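Local coordinates for protein alpha-1,3-glucanase (Bacillus circulans, PDB 5ZRU) that probably hydrolyses alpha-1,3-glucan as a glycoside hydrolase of family 87, this chain being its catalytic unit, and binds calcium and zinc ions, at residues A[391-396]-A[412-418]; A[450-454]-A[485-489]; A[500-506]-A[540-546]. All blocks are in the same frame, centred on the assembly; numbering follows the deposited sequence.

Contact 1 of 3, residues A[391-396]-A[412-418]; sequences GVNNTF and FFGGSGH
The His418 imidazole turns one edge to segment 391-396: Asn394 N lies in the ring plane and donates to ND1 at 3.1 Å, while Gly391 O sits near that plane, 3.3 Å from CE1. Successive coils of the parallel beta-helix meet here, at the loops leading into strands 395-397 and 419-421. Ser416 O lies over one face of the imidazole, and NE2 donates to Gly414 O at 2.9 Å, so both ring nitrogens are engaged and the ring's flip is fixed. With His418 CG anti to the carbonyl carbon (chi1 -47°), the ring comes alongside Asn394, whose amide, its plane 7° from the imidazole's, is bonded to Thr360 and Ser363. His418 CB rests over the centre of the Phe412 ring, which slides past that of Phe396, Phe412 CE1 lying 3.7 Å from Phe396 CE2. A leucine in place of His418 would probably leave Asn394 N and Gly414 O without their mates and let the glycine loop shift. Asn393 N bonds to Ser416 O at 2.8 Å, and a beta carbon on Gly417 would collide with Asn393 OD1. That oxygen accepts from a water, 2.9 Å away, that also bonds to Ser416 OG, itself bonded to Thr449 N.

Contact 2 of 3, residues A[450-454]-A[485-489]; sequences GIVFS and KNVTF
Strands 451-454 and 487-489 run parallel, their axes 10° apart, pairing Ile451 with Val487, Val452 with Thr488 and Phe453 with Phe489. Backbone bonds alternate in direction: Ile451 N donates to Asn486 O, Thr488 N to Ile451 O at 2.9 Å, and Phe453 N to Thr488 O at 2.8 Å. The alpha-carbon hydrogens of Gly450, Val487, Val452 and Phe489 add CA-H...O contacts to carbonyl oxygens of the opposite segment. At Asn486 the chain turns a corner, in a left-handed backbone conformation. Its OD1 bonds to Asn512 ND2 and its ND2 to Asn448 O. The parallel, in-register pairing of these strands from one coil to the next is the hallmark of the right-handed parallel beta-helix, the fold of pectate lyase relatives, to whose clan this domain belongs. On the side of the strands facing Met436, Ile451 CG2 and Val487 CG1 lie next to each other, 4.2 Å apart, and Val487 CG1 also meets the edge of the Phe453 ring, 4.0 Å from CE1. Phe453 and Phe489 share one rotamer, CG opposite the carbonyl carbon with chi1 near -60°, which sends both rings the same way. Their planes are 7° apart but slid, so overlap is slight; the nearest approach is Phe453 CD1 to Phe489 CE2, 3.3 Å. Phe515 continues the row beyond Phe489, and the ring of Phe412, from strand 411-412, meets that of Phe453. On the other side of the strands, where Val452 and Thr488 project, a water donates to Ile451 O at 2.8 Å and bonds to Thr488 OG1.

Contact 3 of 3, residues A[500-506]-A[540-546]; sequences SAIQFGY and AAIYTYT
Ser500 OG accepts a nearly straight bond from Ala540 N at 2.9 Å, and Ala501 N in turn donates to Ala540 O, so the two segments are clasped before their strands begin. From there the amides of Ile502, Tyr543, Phe504 and Tyr545 donate alternately across the gap, to Ala541 O, Ile502 O, Tyr543 O and Phe504 O, the last at 3.0 Å. The extended Gln503 chain brings OE1 to the edge of the Tyr543 ring, 3.3 Å from CD2, with the amide plane upright to the ring at 90°. Its NE2 donates to Glu471 O, while Tyr543 OH is bonded to Ser534 OG. Thr544 OG1 donates to Thr546 O at 3.1 Å and accepts from Gln570 N. Tyr545, with CG wedged between its backbone N and carbonyl carbon (chi1 56°), lays its ring against Gly505, whose CA stands 3.3 Å from the ring centroid in a CH-pi contact. A water donates to Tyr545 O at 2.7 Å and weakly accepts from Tyr506 N. Ile502 paired with Ile542 and Phe504 with Thr544, Phe504 also touching Ile542 CG2, make up the in-register coil-to-coil arrangement of a parallel beta-helix.

In the fold
Followed from the N terminus, the three contacts come in series, each closing its loop before the next opens, so none nest or cross. Contact 1 joins consecutive coils across a 15-residue interval; contacts 2 and 3 span 30 and 33 residues. Contacts 1 and 2 touch: His418 O lies 3.1 Å from Val452 N, probably a hydrogen bond, and Phe412 CD2 packs on Phe453 CZ. Strands 395-397, 419-421, 451-459 and 487-495 form one parallel run. Contact 3 lies on another run, 411-412, 435-437, 475-478, 502-505 and 542-544, to which Phe412 of contact 1 also belongs; the nearest atoms of contacts 2 and 3 are about 7 Å apart. The chain passes directly from strand 487-495 to strand 502-505, joining the two runs.

Contact 1 of 3, residues A[391-396]-A[412-418]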
ATOM      1  N   GLY A 391     -14.619 -12.269  10.790  1.00  9.97           N
ATOM      2  CA  GLY A 391     -13.351 -11.758  11.287  1.00 11.67           C
ATOM      3  C   GLY A 391     -13.574 -10.708  12.363  1.00 11.44           C
ATOM      4  O   GLY A 391     -14.433  -9.831  12.236  1.00 10.42           O
ATOM      5  N   VAL A 392     -12.792 -10.807  13.447  1.00  9.60           N
ATOM      6  CA  VAL A 392     -12.924  -9.907  14.590  1.00  9.35           C
ATOM      7  C   VAL A 392     -11.558  -9.433  15.084  1.00 10.20           C
ATOM      8  O   VAL A 392     -10.538 -10.099  14.895  1.00  9.05           O
ATOM      9  CB  VAL A 392     -13.687 -10.560  15.769  1.00 11.96           C
ATOM     10  CG1 VAL A 392     -15.109 -10.936  15.360  1.00 12.04           C
ATOM     11  CG2 VAL A 392     -12.924 -11.774  16.306  1.00 11.81           C
ATOM     12  N   ASN A 393     -11.562  -8.253  15.716  1.00  8.98           N
ATOM     13  CA  ASN A 393     -10.434  -7.741  16.504  1.00  9.46           C
ATOM     14  C   ASN A 393      -9.144  -7.612  15.693  1.00 11.44           C
ATOM     15  O   ASN A 393      -8.060  -7.936  16.177  1.00  9.92           O
ATOM     16  CB  ASN A 393     -10.191  -8.618  17.737  1.00 10.00           C
ATOM     17  CG  ASN A 393     -11.447  -8.846  18.545  1.00 17.60           C
ATOM     18  OD1 ASN A 393     -12.365  -8.023  18.523  1.00 13.66           O
ATOM     19  ND2 ASN A 393     -11.499  -9.974  19.266  1.00 15.35           N
ATOM     20  N   ASN A 394      -9.236  -7.113  14.464  1.00 11.38           N
ATOM     21  CA  ASN A 394      -8.027  -6.846  13.695  1.00 11.61           C
ATOM     22  C   ASN A 394      -7.574  -5.402  13.905  1.00 10.99           C
ATOM     23  O   ASN A 394      -8.375  -4.519  14.216  1.00  9.69           O
ATOM     24  CB  ASN A 394      -8.253  -7.136  12.210  1.00 10.15           C
ATOM     25  CG  ASN A 394      -8.512  -8.612  11.949  1.00 10.39           C
ATOM     26  OD1 ASN A 394      -7.824  -9.473  12.498  1.00 10.13           O
ATOM     27  ND2 ASN A 394      -9.511  -8.910  11.128  1.00 10.12           N
ATOM     28  N   THR A 395      -6.270  -5.171  13.753  1.00  9.36           N
ATOM     29  CA  THR A 395      -5.654  -3.892  14.093  1.00  9.99           C
ATOM     30  C   THR A 395      -4.719  -3.429  12.984  1.00 11.28           C
ATOM     31  O   THR A 395      -3.833  -4.182  12.572  1.00  9.58           O
ATOM     32  CB  THR A 395      -4.845  -3.998  15.385  1.00 10.71           C
ATOM     33  OG1 THR A 395      -5.698  -4.428  16.452  1.00 11.10           O
ATOM     34  CG2 THR A 395      -4.192  -2.651  15.718  1.00 12.39           C
ATOM     35  N   PHE A 396      -4.885  -2.180  12.548  1.00 10.01           N
ATOM     36  CA  PHE A 396      -4.005  -1.519  11.580  1.00 10.03           C
ATOM     37  C   PHE A 396      -3.446  -0.278  12.271  1.00 10.37           C
ATOM     38  O   PHE A 396      -4.118   0.759  12.302  1.00  9.79           O
ATOM     39  CB  PHE A 396      -4.757  -1.106  10.303  1.00  7.98           C
ATOM     40  CG  PHE A 396      -5.315  -2.257   9.491  1.00 10.04           C
ATOM     41  CD1 PHE A 396      -4.617  -3.449   9.352  1.00  9.49           C
ATOM     42  CD2 PHE A 396      -6.539  -2.123   8.843  1.00 11.05           C
ATOM     43  CE1 PHE A 396      -5.147  -4.499   8.592  1.00 10.95           C
ATOM     44  CE2 PHE A 396      -7.068  -3.162   8.079  1.00  8.26           C
ATOM     45  CZ  PHE A 396      -6.380  -4.350   7.955  1.00  9.69           C
ATOM     46  N   PHE A 412     -12.728  -1.092   6.578  1.00  8.77           N
ATOM     47  CA  PHE A 412     -13.367  -2.199   7.279  1.00  9.04           C
ATOM     48  C   PHE A 412     -14.718  -2.447   6.621  1.00  8.58           C
ATOM     49  O   PHE A 412     -15.478  -1.502   6.383  1.00  8.50           O
ATOM     50  CB  PHE A 412     -13.569  -1.927   8.784  1.00  8.35           C
ATOM     51  CG  PHE A 412     -12.291  -1.728   9.571  1.00  8.07           C
ATOM     52  CD1 PHE A 412     -11.197  -2.568   9.393  1.00  9.43           C
ATOM     53  CD2 PHE A 412     -12.197  -0.694  10.496  1.00 10.51           C
ATOM     54  CE1 PHE A 412     -10.028  -2.387  10.123  1.00  6.96           C
ATOM     55  CE2 PHE A 412     -11.027  -0.492  11.238  1.00 12.04           C
ATOM     56  CZ  PHE A 412      -9.938  -1.343  11.052  1.00  9.38           C
ATOM     57  N   PHE A 413     -15.016  -3.713   6.336  1.00  9.18           N
ATOM     58  CA  PHE A 413     -16.250  -4.068   5.645  1.00 10.43           C
ATOM     59  C   PHE A 413     -17.205  -4.924   6.467  1.00  9.09           C
ATOM     60  O   PHE A 413     -18.312  -5.216   5.995  1.00  8.31           O
ATOM     61  CB  PHE A 413     -15.903  -4.773   4.329  1.00  7.24           C
ATOM     62  CG  PHE A 413     -15.071  -3.915   3.418  1.00 10.12           C
ATOM     63  CD1 PHE A 413     -15.562  -2.698   2.976  1.00 11.23           C
ATOM     64  CD2 PHE A 413     -13.793  -4.295   3.038  1.00 11.65           C
ATOM     65  CE1 PHE A 413     -14.800  -1.871   2.159  1.00 12.55           C
ATOM     66  CE2 PHE A 413     -13.030  -3.476   2.208  1.00 10.10           C
ATOM     67  CZ  PHE A 413     -13.536  -2.267   1.771  1.00 11.95           C
ATOM     68  N   GLY A 414     -16.831  -5.317   7.678  1.00  8.78           N
ATOM     69  CA  GLY A 414     -17.731  -6.094   8.505  1.00  9.48           C
ATOM     70  C   GLY A 414     -17.002  -6.636   9.717  1.00  9.39           C
ATOM     71  O   GLY A 414     -15.835  -6.316   9.956  1.00 10.95           O
ATOM     72  N   GLY A 415     -17.717  -7.471  10.471  1.00 12.00           N
ATOM     73  CA  GLY A 415     -17.171  -8.057  11.680  1.00 12.57           C
ATOM     74  C   GLY A 415     -17.271  -7.171  12.910  1.00 13.07           C
ATOM     75  O   GLY A 415     -18.171  -6.329  13.012  1.00 13.06           O
ATOM     76  N   SER A 416     -16.352  -7.354  13.858  1.00 10.85           N
ATOM     77  CA  SER A 416     -16.454  -6.676  15.141  1.00  8.62           C
ATOM     78  C   SER A 416     -15.067  -6.371  15.692  1.00  9.49           C
ATOM     79  O   SER A 416     -14.117  -7.131  15.477  1.00 10.62           O
ATOM     80  CB  SER A 416     -17.250  -7.538  16.134  1.00  9.40           C
ATOM     81  OG  SER A 416     -17.291  -6.957  17.420  1.00 12.50           O
ATOM     82  N   GLY A 417     -14.965  -5.257  16.410  1.00  9.54           N
ATOM     83  CA  GLY A 417     -13.827  -4.997  17.288  1.00 11.42           C
ATOM     84  C   GLY A 417     -12.542  -4.542  16.626  1.00 11.30           C
ATOM     85  O   GLY A 417     -11.502  -4.512  17.296  1.00 11.00           O
ATOM     86  N   HIS A 418     -12.572  -4.195  15.342  1.00 10.21           N
ATOM     87  CA  HIS A 418     -11.366  -3.764  14.646  1.00  9.87           C
ATOM     88  C   HIS A 418     -10.960  -2.373  15.106  1.00 12.84           C
ATOM     89  O   HIS A 418     -11.793  -1.572  15.528  1.00  9.66           O
ATOM     90  CB  HIS A 418     -11.599  -3.743  13.136  1.00 10.75           C
ATOM     91  CG  HIS A 418     -12.261  -4.975  12.613  1.00 11.45           C
ATOM     92  ND1 HIS A 418     -11.758  -6.237  12.837  1.00  9.99           N
ATOM     93  CD2 HIS A 418     -13.378  -5.141  11.863  1.00  9.95           C
ATOM     94  CE1 HIS A 418     -12.537  -7.130  12.251  1.00 10.48           C
ATOM     95  NE2 HIS A 418     -13.533  -6.491  11.662  1.00 10.43           N
TER
HETATM   96  O   HOH W   1     -15.279  -8.049  18.904  1.00 16.50           O
HETATM   97  O   HOH W   2      -8.659  -4.680  17.377  1.00 13.49           O

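Contact 2 of 3, residues A[450-454]-A[485-489]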
ATOM      1  N   GLY A 450     -17.956  -2.715  18.570  1.00 11.25           N
ATOM      2  CA  GLY A 450     -17.371  -1.400  18.455  1.00 10.67           C
ATOM      3  C   GLY A 450     -16.093  -1.424  17.642  1.00 13.96           C
ATOM      4  O   GLY A 450     -15.234  -2.284  17.853  1.00 11.74           O
ATOM      5  N   ILE A 451     -15.967  -0.479  16.717  1.00 10.43           N
ATOM      6  CA  ILE A 451     -14.778  -0.283  15.900  1.00  8.74           C
ATOM      7  C   ILE A 451     -14.236   1.108  16.199  1.00 11.60           C
ATOM      8  O   ILE A 451     -15.012   2.047  16.408  1.00 13.81           O
ATOM      9  CB  ILE A 451     -15.127  -0.453  14.401  1.00 10.06           C
ATOM     10  CG1 ILE A 451     -15.291  -1.938  14.058  1.00  9.00           C
ATOM     11  CG2 ILE A 451     -14.113   0.259  13.483  1.00 10.92           C
ATOM     12  CD1 ILE A 451     -15.917  -2.187  12.679  1.00  9.84           C
ATOM     13  N   VAL A 452     -12.909   1.240  16.254  1.00 10.61           N
ATOM     14  CA  VAL A 452     -12.272   2.484  16.675  1.00 10.03           C
ATOM     15  C   VAL A 452     -11.254   2.921  15.630  1.00 13.10           C
ATOM     16  O   VAL A 452     -10.422   2.117  15.196  1.00 11.20           O
ATOM     17  CB  VAL A 452     -11.583   2.333  18.045  1.00 10.74           C
ATOM     18  CG1 VAL A 452     -10.735   3.561  18.349  1.00 17.06           C
ATOM     19  CG2 VAL A 452     -12.617   2.111  19.135  1.00 14.55           C
ATOM     20  N   PHE A 453     -11.304   4.202  15.255  1.00  9.14           N
ATOM     21  CA  PHE A 453     -10.227   4.884  14.544  1.00 10.14           C
ATOM     22  C   PHE A 453      -9.707   5.987  15.452  1.00 11.32           C
ATOM     23  O   PHE A 453     -10.501   6.762  15.996  1.00 13.37           O
ATOM     24  CB  PHE A 453     -10.708   5.508  13.228  1.00  9.77           C
ATOM     25  CG  PHE A 453     -11.217   4.508  12.221  1.00 10.14           C
ATOM     26  CD1 PHE A 453     -12.542   4.095  12.232  1.00 11.43           C
ATOM     27  CD2 PHE A 453     -10.365   3.998  11.252  1.00  8.26           C
ATOM     28  CE1 PHE A 453     -13.010   3.190  11.299  1.00 11.16           C
ATOM     29  CE2 PHE A 453     -10.826   3.085  10.315  1.00 10.90           C
ATOM     30  CZ  PHE A 453     -12.153   2.681  10.336  1.00 10.75           C
ATOM     31  N   SER A 454      -8.390   6.076  15.623  1.00  9.87           N
ATOM     32  CA  SER A 454      -7.909   7.126  16.508  1.00  9.95           C
ATOM     33  C   SER A 454      -6.511   7.566  16.122  1.00 11.57           C
ATOM     34  O   SER A 454      -5.777   6.859  15.423  1.00  9.02           O
ATOM     35  CB  SER A 454      -7.902   6.686  17.977  1.00 12.73           C
ATOM     36  OG  SER A 454      -6.746   5.910  18.248  1.00 14.15           O
ATOM     37  N   LYS A 485     -22.593   0.666  12.025  1.00 11.90           N
ATOM     38  CA  LYS A 485     -23.024   0.696  13.418  1.00 13.99           C
ATOM     39  C   LYS A 485     -21.837   0.543  14.364  1.00  9.88           C
ATOM     40  O   LYS A 485     -20.965  -0.297  14.136  1.00 12.64           O
ATOM     41  CB  LYS A 485     -24.038  -0.427  13.669  1.00 17.41           C
ATOM     42  CG  LYS A 485     -24.391  -0.653  15.106  1.00 21.95           C
ATOM     43  CD  LYS A 485     -25.605  -1.579  15.247  1.00 28.32           C
ATOM     44  CE  LYS A 485     -25.319  -3.009  14.832  1.00 25.80           C
ATOM     45  NZ  LYS A 485     -26.392  -3.924  15.366  1.00 35.41           N
ATOM     46  N   ASN A 486     -21.817   1.365  15.422  1.00 12.54           N
ATOM     47  CA  ASN A 486     -20.862   1.285  16.536  1.00 10.62           C
ATOM     48  C   ASN A 486     -19.423   1.564  16.078  1.00 11.27           C
ATOM     49  O   ASN A 486     -18.539   0.699  16.081  1.00  9.33           O
ATOM     50  CB  ASN A 486     -20.965  -0.068  17.255  1.00 10.97           C
ATOM     51  CG  ASN A 486     -22.322  -0.280  17.917  1.00 17.01           C
ATOM     52  OD1 ASN A 486     -22.999   0.678  18.296  1.00 14.17           O
ATOM     53  ND2 ASN A 486     -22.720  -1.537  18.059  1.00 16.52           N
ATOM     54  N   VAL A 487     -19.200   2.820  15.701  1.00 10.12           N
ATOM     55  CA  VAL A 487     -17.898   3.274  15.225  1.00 12.59           C
ATOM     56  C   VAL A 487     -17.555   4.570  15.942  1.00 12.00           C
ATOM     57  O   VAL A 487     -18.401   5.464  16.060  1.00 11.93           O
ATOM     58  CB  VAL A 487     -17.869   3.483  13.695  1.00  8.62           C
ATOM     59  CG1 VAL A 487     -16.434   3.706  13.236  1.00 10.99           C
ATOM     60  CG2 VAL A 487     -18.469   2.291  12.960  1.00  9.40           C
ATOM     61  N   THR A 488     -16.321   4.667  16.429  1.00 11.81           N
ATOM     62  CA  THR A 488     -15.835   5.868  17.093  1.00 11.97           C
ATOM     63  C   THR A 488     -14.557   6.316  16.407  1.00 11.44           C
ATOM     64  O   THR A 488     -13.674   5.490  16.143  1.00 13.13           O
ATOM     65  CB  THR A 488     -15.572   5.610  18.579  1.00 12.75           C
ATOM     66  OG1 THR A 488     -16.754   5.073  19.185  1.00 14.25           O
ATOM     67  CG2 THR A 488     -15.172   6.909  19.296  1.00 13.38           C
ATOM     68  N   PHE A 489     -14.470   7.617  16.120  1.00  9.67           N
ATOM     69  CA  PHE A 489     -13.282   8.275  15.589  1.00  9.95           C
ATOM     70  C   PHE A 489     -12.809   9.266  16.638  1.00 11.04           C
ATOM     71  O   PHE A 489     -13.587  10.125  17.068  1.00 13.13           O
ATOM     72  CB  PHE A 489     -13.575   9.020  14.283  1.00 10.16           C
ATOM     73  CG  PHE A 489     -14.076   8.150  13.180  1.00 10.08           C
ATOM     74  CD1 PHE A 489     -15.388   7.716  13.159  1.00 12.40           C
ATOM     75  CD2 PHE A 489     -13.231   7.785  12.146  1.00  9.33           C
ATOM     76  CE1 PHE A 489     -15.855   6.928  12.133  1.00 14.61           C
ATOM     77  CE2 PHE A 489     -13.688   6.981  11.121  1.00  9.84           C
ATOM     78  CZ  PHE A 489     -15.002   6.554  11.114  1.00 13.06           C
TER
HETATM   79  O   HOH W   3     -16.444   2.157  18.857  1.00 13.42           O

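Contact 3 of 3, residues A[500-506]-A[540-546]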
ATOM      1  N   SER A 500     -15.212  16.779   0.398  1.00 11.05           N
ATOM      2  CA  SER A 500     -15.670  16.897   1.780  1.00 10.08           C
ATOM      3  C   SER A 500     -14.846  16.016   2.718  1.00  9.48           C
ATOM      4  O   SER A 500     -14.434  14.912   2.354  1.00 10.09           O
ATOM      5  CB  SER A 500     -17.160  16.551   1.907  1.00 11.08           C
ATOM      6  OG  SER A 500     -17.953  17.509   1.217  1.00 11.89           O
ATOM      7  N   ALA A 501     -14.607  16.514   3.935  1.00 10.91           N
ATOM      8  CA  ALA A 501     -13.754  15.778   4.872  1.00 10.10           C
ATOM      9  C   ALA A 501     -14.419  14.491   5.356  1.00 10.02           C
ATOM     10  O   ALA A 501     -13.787  13.430   5.391  1.00 11.76           O
ATOM     11  CB  ALA A 501     -13.382  16.667   6.065  1.00 10.73           C
ATOM     12  N   ILE A 502     -15.680  14.561   5.762  1.00 10.41           N
ATOM     13  CA  ILE A 502     -16.395  13.401   6.289  1.00  8.95           C
ATOM     14  C   ILE A 502     -17.703  13.265   5.524  1.00 11.66           C
ATOM     15  O   ILE A 502     -18.472  14.229   5.444  1.00 11.92           O
ATOM     16  CB  ILE A 502     -16.664  13.538   7.799  1.00 11.38           C
ATOM     17  CG1 ILE A 502     -15.353  13.762   8.550  1.00  9.16           C
ATOM     18  CG2 ILE A 502     -17.360  12.296   8.337  1.00 11.22           C
ATOM     19  CD1 ILE A 502     -15.568  14.143  10.001  1.00  9.60           C
ATOM     20  N   GLN A 503     -17.953  12.073   4.967  1.00  9.27           N
ATOM     21  CA  GLN A 503     -19.071  11.831   4.049  1.00 11.03           C
ATOM     22  C   GLN A 503     -19.852  10.593   4.474  1.00 10.33           C
ATOM     23  O   GLN A 503     -19.256   9.537   4.728  1.00  8.28           O
ATOM     24  CB  GLN A 503     -18.559  11.664   2.606  1.00 10.27           C
ATOM     25  CG  GLN A 503     -19.584  11.165   1.583  1.00  8.20           C
ATOM     26  CD  GLN A 503     -19.067  11.287   0.150  1.00 10.65           C
ATOM     27  OE1 GLN A 503     -18.389  12.252  -0.182  1.00 10.74           O
ATOM     28  NE2 GLN A 503     -19.384  10.307  -0.697  1.00 10.41           N
ATOM     29  N   PHE A 504     -21.186  10.726   4.549  1.00  9.64           N
ATOM     30  CA  PHE A 504     -22.110   9.643   4.874  1.00  9.41           C
ATOM     31  C   PHE A 504     -23.126   9.501   3.754  1.00 10.22           C
ATOM     32  O   PHE A 504     -23.706  10.497   3.322  1.00 13.47           O
ATOM     33  CB  PHE A 504     -22.958   9.899   6.142  1.00 10.22           C
ATOM     34  CG  PHE A 504     -22.194  10.168   7.395  1.00  8.99           C
ATOM     35  CD1 PHE A 504     -21.585  11.395   7.608  1.00 10.81           C
ATOM     36  CD2 PHE A 504     -22.183   9.231   8.417  1.00 10.92           C
ATOM     37  CE1 PHE A 504     -20.929  11.658   8.800  1.00 13.68           C
ATOM     38  CE2 PHE A 504     -21.523   9.500   9.618  1.00 12.34           C
ATOM     39  CZ  PHE A 504     -20.900  10.705   9.795  1.00 10.85           C
ATOM     40  N   GLY A 505     -23.412   8.272   3.340  1.00 10.59           N
ATOM     41  CA  GLY A 505     -24.479   8.108   2.371  1.00 11.02           C
ATOM     42  C   GLY A 505     -24.920   6.672   2.189  1.00 12.30           C
ATOM     43  O   GLY A 505     -24.437   5.757   2.860  1.00 12.87           O
ATOM     44  N   TYR A 506     -25.843   6.505   1.228  1.00 11.58           N
ATOM     45  CA  TYR A 506     -26.673   5.318   1.011  1.00 14.25           C
ATOM     46  C   TYR A 506     -27.604   5.118   2.203  1.00 12.72           C
ATOM     47  O   TYR A 506     -27.468   5.805   3.222  1.00 15.66           O
ATOM     48  CB  TYR A 506     -25.818   4.079   0.701  1.00 13.71           C
ATOM     49  CG  TYR A 506     -25.267   4.157  -0.714  1.00 14.97           C
ATOM     50  CD1 TYR A 506     -24.235   5.026  -1.018  1.00 14.09           C
ATOM     51  CD2 TYR A 506     -25.817   3.406  -1.751  1.00 19.59           C
ATOM     52  CE1 TYR A 506     -23.728   5.139  -2.302  1.00 15.29           C
ATOM     53  CE2 TYR A 506     -25.320   3.518  -3.058  1.00 21.41           C
ATOM     54  CZ  TYR A 506     -24.269   4.390  -3.317  1.00 20.75           C
ATOM     55  OH  TYR A 506     -23.745   4.532  -4.586  1.00 17.91           O
ATOM     56  N   ALA A 540     -17.301  20.290   1.841  1.00  9.40           N
ATOM     57  CA  ALA A 540     -17.686  20.678   3.190  1.00 11.02           C
ATOM     58  C   ALA A 540     -16.870  19.936   4.247  1.00 11.39           C
ATOM     59  O   ALA A 540     -16.162  18.965   3.968  1.00  9.79           O
ATOM     60  CB  ALA A 540     -19.177  20.409   3.418  1.00 10.15           C
ATOM     61  N   ALA A 541     -17.011  20.396   5.494  1.00 10.95           N
ATOM     62  CA  ALA A 541     -16.470  19.642   6.623  1.00 11.56           C
ATOM     63  C   ALA A 541     -17.215  18.326   6.815  1.00 12.84           C
ATOM     64  O   ALA A 541     -16.598  17.273   7.010  1.00 10.75           O
ATOM     65  CB  ALA A 541     -16.542  20.475   7.900  1.00 12.68           C
ATOM     66  N   ILE A 542     -18.547  18.370   6.801  1.00 10.06           N
ATOM     67  CA  ILE A 542     -19.378  17.186   6.975  1.00 11.05           C
ATOM     68  C   ILE A 542     -20.450  17.192   5.899  1.00 10.37           C
ATOM     69  O   ILE A 542     -21.114  18.213   5.687  1.00 12.31           O
ATOM     70  CB  ILE A 542     -20.024  17.136   8.374  1.00 11.99           C
ATOM     71  CG1 ILE A 542     -18.946  17.251   9.460  1.00 15.69           C
ATOM     72  CG2 ILE A 542     -20.843  15.864   8.538  1.00 10.21           C
ATOM     73  CD1 ILE A 542     -19.511  17.476  10.877  1.00 15.18           C
ATOM     74  N   TYR A 543     -20.656  16.038   5.273  1.00 11.92           N
ATOM     75  CA  TYR A 543     -21.519  15.877   4.109  1.00  9.06           C
ATOM     76  C   TYR A 543     -22.334  14.608   4.274  1.00 10.13           C
ATOM     77  O   TYR A 543     -21.774  13.555   4.573  1.00 12.45           O
ATOM     78  CB  TYR A 543     -20.649  15.807   2.841  1.00 10.06           C
ATOM     79  CG  TYR A 543     -21.325  15.406   1.547  1.00 11.03           C
ATOM     80  CD1 TYR A 543     -22.476  16.049   1.099  1.00 13.60           C
ATOM     81  CD2 TYR A 543     -20.758  14.428   0.734  1.00 10.61           C
ATOM     82  CE1 TYR A 543     -23.072  15.689  -0.118  1.00 11.60           C
ATOM     83  CE2 TYR A 543     -21.335  14.070  -0.474  1.00 11.97           C
ATOM     84  CZ  TYR A 543     -22.489  14.706  -0.894  1.00 12.82           C
ATOM     85  OH  TYR A 543     -23.040  14.354  -2.104  1.00 12.53           O
ATOM     86  N   THR A 544     -23.652  14.692   4.085  1.00 11.90           N
ATOM     87  CA  THR A 544     -24.441  13.481   3.923  1.00 10.99           C
ATOM     88  C   THR A 544     -25.292  13.600   2.668  1.00 11.73           C
ATOM     89  O   THR A 544     -25.721  14.693   2.279  1.00 11.64           O
ATOM     90  CB  THR A 544     -25.343  13.163   5.142  1.00 12.60           C
ATOM     91  OG1 THR A 544     -26.581  13.874   5.033  1.00 14.85           O
ATOM     92  CG2 THR A 544     -24.639  13.513   6.483  1.00 11.78           C
ATOM     93  N   TYR A 545     -25.485  12.465   2.008  1.00 12.36           N
ATOM     94  CA  TYR A 545     -26.427  12.340   0.902  1.00 13.59           C
ATOM     95  C   TYR A 545     -27.443  11.246   1.213  1.00 14.78           C
ATOM     96  O   TYR A 545     -27.974  10.592   0.313  1.00 13.12           O
ATOM     97  CB  TYR A 545     -25.702  12.088  -0.424  1.00 13.25           C
ATOM     98  CG  TYR A 545     -24.793  10.883  -0.446  1.00 14.92           C
ATOM     99  CD1 TYR A 545     -23.515  10.942   0.121  1.00 12.05           C
ATOM    100  CD2 TYR A 545     -25.188   9.695  -1.056  1.00 13.76           C
ATOM    101  CE1 TYR A 545     -22.676   9.842   0.108  1.00 10.25           C
ATOM    102  CE2 TYR A 545     -24.344   8.584  -1.080  1.00 14.22           C
ATOM    103  CZ  TYR A 545     -23.085   8.671  -0.498  1.00 13.86           C
ATOM    104  OH  TYR A 545     -22.237   7.586  -0.505  1.00 12.34           O
ATOM    105  N   THR A 546     -27.685  11.024   2.504  1.00 12.62           N
ATOM    106  CA  THR A 546     -28.815  10.248   2.989  1.00 13.88           C
ATOM    107  C   THR A 546     -29.473  11.014   4.123  1.00 14.69           C
ATOM    108  O   THR A 546     -28.813  11.755   4.858  1.00 13.55           O
ATOM    109  CB  THR A 546     -28.413   8.844   3.486  1.00 15.02           C
ATOM    110  OG1 THR A 546     -29.580   8.123   3.904  1.00 13.77           O
ATOM    111  CG2 THR A 546     -27.452   8.920   4.668  1.00 10.73           C
TER
HETATM  112  O   HOH W   4     -28.021   7.938  -0.230  1.00 19.67           O